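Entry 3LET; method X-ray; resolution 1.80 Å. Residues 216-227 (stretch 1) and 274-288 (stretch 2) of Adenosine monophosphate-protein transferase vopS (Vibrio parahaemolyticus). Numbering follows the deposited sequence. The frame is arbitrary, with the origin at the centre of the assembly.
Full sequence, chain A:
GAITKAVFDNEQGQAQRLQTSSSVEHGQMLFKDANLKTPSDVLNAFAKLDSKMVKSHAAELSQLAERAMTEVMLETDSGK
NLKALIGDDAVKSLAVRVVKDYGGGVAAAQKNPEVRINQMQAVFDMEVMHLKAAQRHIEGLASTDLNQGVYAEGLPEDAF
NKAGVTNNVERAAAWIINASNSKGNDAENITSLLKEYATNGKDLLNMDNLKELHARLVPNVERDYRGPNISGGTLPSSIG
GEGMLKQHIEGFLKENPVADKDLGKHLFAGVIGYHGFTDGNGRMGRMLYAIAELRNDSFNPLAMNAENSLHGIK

Stretch 1 (216-227) RLVPNVERDYRG
Stretch 2 (274-288) YHGFTDGNGRMGRML

A single direct hydrogen bond joins these two stretches of the Vibrio parahaemolyticus vopS chain, and it runs from a side chain to a backbone carbonyl: Thr278 OG1 donates to Glu222 O at 2.7 Å. The example illustrates how a loop can be held against a helix start by one short polar anchor, an apolar end and bridging waters, within 568 Å² of buried surface.

Stretch 1 finishes a helix at Leu217, leaves helical geometry at Val218 (phi/psi -126/66), and continues as loop. Stretch 2 is loop from His275, which has positive phi (58/61), to Gly280, the N-cap residue, and helix from Asn281 onward. The chains run antiparallel in register: CA–CA separations are 7.7 Å for Leu217–Met284, 6.3 Å for Val218–Gly280, 6.4 Å for Val221–Asp279 and 6.0 Å for Arg223–Thr278.

At the helical end, buried Leu217 (t, p) points toward stretch 2, placing CD2 3.7 Å from Met284 SD (m, m, m) and CD1 3.7 Å from Met287 CE (t, p, p), van der Waals contacts between uncharged, apolar side chains. Arg283 (m, t, t) sets CB 4.2 Å from Leu217 CD2; Leu217 O lies at its guanidinium edge, 3.8 Å from Arg283 NH1. Gly280 has positive phi (73/25), which favours glycine, and an ideal CB there would clash with Val218 (t) CG2 at 2.9 Å.

Farther along, Val221 (p) brings CG2 to 3.4 Å from Asp279 CB. Thr278 adopts p, directing OG1 to its carbonyl acceptor, while CG2 lies 3.7 Å from Asp224 O. Asp279 (t) accepts from Gly280 N at OD1 (2.7 Å); its OD2 receives a water proton at 2.6 Å, and that water weakly accepts from Glu222 N at 3.3 Å.

Arg226 (t, t, p) reaches Phe277 O through two waters: one lies 2.8 Å from Arg226 NH2 and 2.9 Å from Phe277 O, the other accepts weakly from Arg226 NH1 at 3.1 Å and donates to Phe277 O at 3.0 Å.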

# COMPACT_ATOMS: atom_id res chain seq x y z
N ARG A 216 16.47 -2.92 -4.32
CA ARG A 216 17.76 -2.74 -4.98
C ARG A 216 17.86 -1.38 -5.66
O ARG A 216 18.94 -0.82 -5.78
CB ARG A 216 17.99 -3.88 -5.98
CG ARG A 216 18.16 -5.23 -5.27
CD ARG A 216 18.30 -6.38 -6.25
NE ARG A 216 19.46 -6.18 -7.11
CZ ARG A 216 19.59 -6.67 -8.34
NH1 ARG A 216 18.63 -7.38 -8.90
NH2 ARG A 216 20.69 -6.43 -9.02
N LEU A 217 16.72 -0.83 -6.05
CA LEU A 217 16.71 0.42 -6.77
C LEU A 217 16.78 1.63 -5.82
O LEU A 217 17.36 2.66 -6.17
CB LEU A 217 15.44 0.51 -7.61
CG LEU A 217 15.19 1.78 -8.39
CD1 LEU A 217 16.29 1.98 -9.45
CD2 LEU A 217 13.80 1.70 -9.05
N VAL A 218 16.19 1.48 -4.64
CA VAL A 218 16.06 2.56 -3.66
C VAL A 218 16.65 2.05 -2.35
O VAL A 218 15.94 1.85 -1.38
CB VAL A 218 14.56 2.92 -3.47
CG1 VAL A 218 14.38 4.24 -2.72
CG2 VAL A 218 13.87 3.01 -4.84
N PRO A 219 17.97 1.80 -2.32
CA PRO A 219 18.40 1.10 -1.09
C PRO A 219 18.23 1.94 0.18
O PRO A 219 18.26 3.18 0.16
CB PRO A 219 19.87 0.77 -1.36
CG PRO A 219 20.01 0.81 -2.86
CD PRO A 219 19.04 1.87 -3.32
N ASN A 220 18.02 1.24 1.30
CA ASN A 220 17.84 1.90 2.59
C ASN A 220 16.83 3.04 2.57
O ASN A 220 16.95 4.03 3.30
CB ASN A 220 19.18 2.37 3.14
CG ASN A 220 19.95 1.26 3.82
OD1 ASN A 220 19.46 0.13 3.93
ND2 ASN A 220 21.15 1.57 4.30
N VAL A 221 15.82 2.91 1.72
CA VAL A 221 14.62 3.68 1.89
C VAL A 221 14.15 3.38 3.31
O VAL A 221 14.41 2.29 3.82
CB VAL A 221 13.54 3.24 0.90
CG1 VAL A 221 13.28 1.74 1.03
CG2 VAL A 221 12.26 4.02 1.12
N GLU A 222 13.49 4.33 3.95
CA GLU A 222 12.90 4.07 5.26
C GLU A 222 11.50 3.48 5.06
O GLU A 222 10.77 3.92 4.18
CB GLU A 222 12.86 5.35 6.10
CG GLU A 222 12.02 6.46 5.50
CD GLU A 222 10.54 6.27 5.77
OE1 GLU A 222 10.16 6.06 6.94
OE2 GLU A 222 9.75 6.34 4.80
N ARG A 223 11.15 2.48 5.87
CA ARG A 223 9.93 1.70 5.65
C ARG A 223 8.83 2.00 6.68
O ARG A 223 7.91 1.21 6.86
CB ARG A 223 10.26 0.21 5.69
CG ARG A 223 10.91 -0.23 6.99
CD ARG A 223 11.41 -1.66 6.92
NE ARG A 223 12.26 -1.98 8.07
CZ ARG A 223 12.88 -3.14 8.24
NH1 ARG A 223 12.76 -4.11 7.33
NH2 ARG A 223 13.63 -3.34 9.31
N ASP A 224 8.94 3.15 7.33
CA ASP A 224 8.07 3.52 8.44
C ASP A 224 6.57 3.61 8.07
O ASP A 224 6.21 4.08 7.00
CB ASP A 224 8.52 4.86 9.02
CG ASP A 224 7.97 5.11 10.41
OD1 ASP A 224 7.38 4.17 10.99
OD2 ASP A 224 8.13 6.24 10.92
N TYR A 225 5.72 3.15 8.97
CA TYR A 225 4.27 3.22 8.79
C TYR A 225 3.75 4.65 8.69
O TYR A 225 4.09 5.51 9.50
CB TYR A 225 3.59 2.55 9.98
CG TYR A 225 2.08 2.71 10.06
CD1 TYR A 225 1.26 2.02 9.19
CD2 TYR A 225 1.50 3.53 11.01
CE1 TYR A 225 -0.11 2.14 9.27
CE2 TYR A 225 0.13 3.67 11.11
CZ TYR A 225 -0.67 2.97 10.23
OH TYR A 225 -2.04 3.05 10.30
N ARG A 226 2.92 4.90 7.68
CA ARG A 226 2.15 6.13 7.62
C ARG A 226 0.67 5.75 7.68
O ARG A 226 0.23 4.94 6.87
CB ARG A 226 2.42 6.88 6.32
CG ARG A 226 1.67 8.21 6.25
CD ARG A 226 1.81 8.90 4.90
NE ARG A 226 1.24 8.12 3.81
CZ ARG A 226 1.97 7.43 2.94
NH1 ARG A 226 3.30 7.46 3.02
NH2 ARG A 226 1.39 6.75 1.96
N GLY A 227 -0.07 6.28 8.64
CA GLY A 227 -1.48 5.89 8.80
C GLY A 227 -2.42 6.71 7.91
O GLY A 227 -1.98 7.62 7.24
N TYR A 274 -1.12 5.40 -6.53
CA TYR A 274 -1.58 4.76 -5.29
C TYR A 274 -0.55 4.95 -4.18
O TYR A 274 -0.83 4.60 -3.03
CB TYR A 274 -1.78 3.27 -5.52
CG TYR A 274 -3.04 2.88 -6.27
CD1 TYR A 274 -4.29 3.41 -5.88
CD2 TYR A 274 -3.00 1.95 -7.31
CE1 TYR A 274 -5.45 3.03 -6.51
CE2 TYR A 274 -4.15 1.57 -7.96
CZ TYR A 274 -5.37 2.12 -7.55
OH TYR A 274 -6.53 1.78 -8.17
N HIS A 275 0.63 5.48 -4.51
CA HIS A 275 1.72 5.62 -3.53
C HIS A 275 2.06 4.23 -2.98
O HIS A 275 1.91 3.97 -1.79
CB HIS A 275 1.34 6.55 -2.38
CG HIS A 275 1.15 7.97 -2.82
ND1 HIS A 275 2.18 8.88 -2.84
CD2 HIS A 275 0.07 8.61 -3.32
CE1 HIS A 275 1.73 10.04 -3.30
NE2 HIS A 275 0.45 9.90 -3.60
N GLY A 276 2.48 3.34 -3.86
CA GLY A 276 2.64 1.93 -3.50
C GLY A 276 3.84 1.63 -2.62
O GLY A 276 3.94 0.50 -2.09
N PHE A 277 4.76 2.59 -2.50
CA PHE A 277 5.95 2.43 -1.65
C PHE A 277 6.07 3.60 -0.69
O PHE A 277 5.50 4.66 -0.94
CB PHE A 277 7.24 2.30 -2.52
CG PHE A 277 7.20 1.12 -3.45
CD1 PHE A 277 7.54 -0.15 -2.99
CD2 PHE A 277 6.73 1.26 -4.73
CE1 PHE A 277 7.46 -1.26 -3.83
CE2 PHE A 277 6.63 0.15 -5.59
CZ PHE A 277 7.02 -1.11 -5.13
N THR A 278 6.83 3.44 0.39
CA THR A 278 6.94 4.53 1.35
C THR A 278 7.77 5.68 0.78
O THR A 278 7.58 6.85 1.14
CB THR A 278 7.59 4.05 2.68
OG1 THR A 278 8.80 3.37 2.39
CG2 THR A 278 6.65 3.12 3.41
N ASP A 279 8.68 5.34 -0.13
CA ASP A 279 9.47 6.34 -0.82
C ASP A 279 9.99 5.73 -2.12
O ASP A 279 9.97 4.51 -2.30
CB ASP A 279 10.65 6.77 0.06
CG ASP A 279 11.36 8.04 -0.46
OD1 ASP A 279 10.86 8.70 -1.40
OD2 ASP A 279 12.45 8.35 0.10
N GLY A 280 10.45 6.59 -3.02
CA GLY A 280 10.96 6.14 -4.31
C GLY A 280 9.86 5.68 -5.26
O GLY A 280 10.10 4.87 -6.17
N ASN A 281 8.65 6.18 -5.08
CA ASN A 281 7.59 5.87 -6.04
C ASN A 281 7.89 6.39 -7.45
O ASN A 281 7.59 5.71 -8.42
CB ASN A 281 6.27 6.48 -5.57
CG ASN A 281 5.78 5.80 -4.32
OD1 ASN A 281 5.55 4.60 -4.35
ND2 ASN A 281 5.67 6.53 -3.22
N GLY A 282 8.45 7.59 -7.55
CA GLY A 282 8.75 8.15 -8.86
C GLY A 282 9.79 7.28 -9.57
O GLY A 282 9.63 6.93 -10.76
N ARG A 283 10.82 6.88 -8.84
CA ARG A 283 11.87 6.03 -9.41
C ARG A 283 11.29 4.70 -9.84
O ARG A 283 11.61 4.20 -10.91
CB ARG A 283 12.96 5.74 -8.38
CG ARG A 283 13.95 6.87 -8.24
CD ARG A 283 14.91 6.59 -7.11
NE ARG A 283 15.89 7.66 -7.04
CZ ARG A 283 17.20 7.49 -7.11
NH1 ARG A 283 17.71 6.27 -7.23
NH2 ARG A 283 18.00 8.55 -7.04
N MET A 284 10.44 4.10 -9.00
CA MET A 284 9.86 2.80 -9.37
C MET A 284 8.95 2.92 -10.57
O MET A 284 8.97 2.06 -11.46
CB MET A 284 9.05 2.19 -8.22
CG MET A 284 9.90 1.34 -7.26
SD MET A 284 10.66 -0.08 -8.09
CE MET A 284 9.33 -1.29 -8.19
N GLY A 285 8.09 3.94 -10.56
CA GLY A 285 7.11 4.12 -11.63
C GLY A 285 7.79 4.29 -12.98
O GLY A 285 7.41 3.68 -14.00
N ARG A 286 8.83 5.12 -13.01
CA ARG A 286 9.62 5.30 -14.24
C ARG A 286 10.39 4.05 -14.63
O ARG A 286 10.48 3.72 -15.80
CB ARG A 286 10.58 6.48 -14.08
CG ARG A 286 9.81 7.77 -13.89
CD ARG A 286 10.64 9.03 -14.18
NE ARG A 286 9.80 10.21 -13.96
CZ ARG A 286 9.63 10.77 -12.77
NH1 ARG A 286 10.31 10.30 -11.73
NH2 ARG A 286 8.82 11.81 -12.62
N MET A 287 10.95 3.35 -13.65
CA MET A 287 11.65 2.11 -13.98
C MET A 287 10.65 1.09 -14.55
O MET A 287 10.95 0.42 -15.55
CB MET A 287 12.38 1.57 -12.74
CG MET A 287 12.96 0.16 -12.89
SD MET A 287 14.39 0.17 -14.01
CE MET A 287 15.66 0.87 -12.92
N LEU A 288 9.46 0.94 -13.95
CA LEU A 288 8.50 -0.04 -14.54
C LEU A 288 8.00 0.37 -15.93
O LEU A 288 7.78 -0.48 -16.79
CB LEU A 288 7.28 -0.31 -13.63
CG LEU A 288 7.66 -0.95 -12.28
CD1 LEU A 288 6.38 -1.20 -11.48
CD2 LEU A 288 8.41 -2.24 -12.45
O HOH W 1 13.35 7.23 2.29
O HOH W 2 3.47 5.14 1.10
O HOH W 3 4.21 7.16 0.02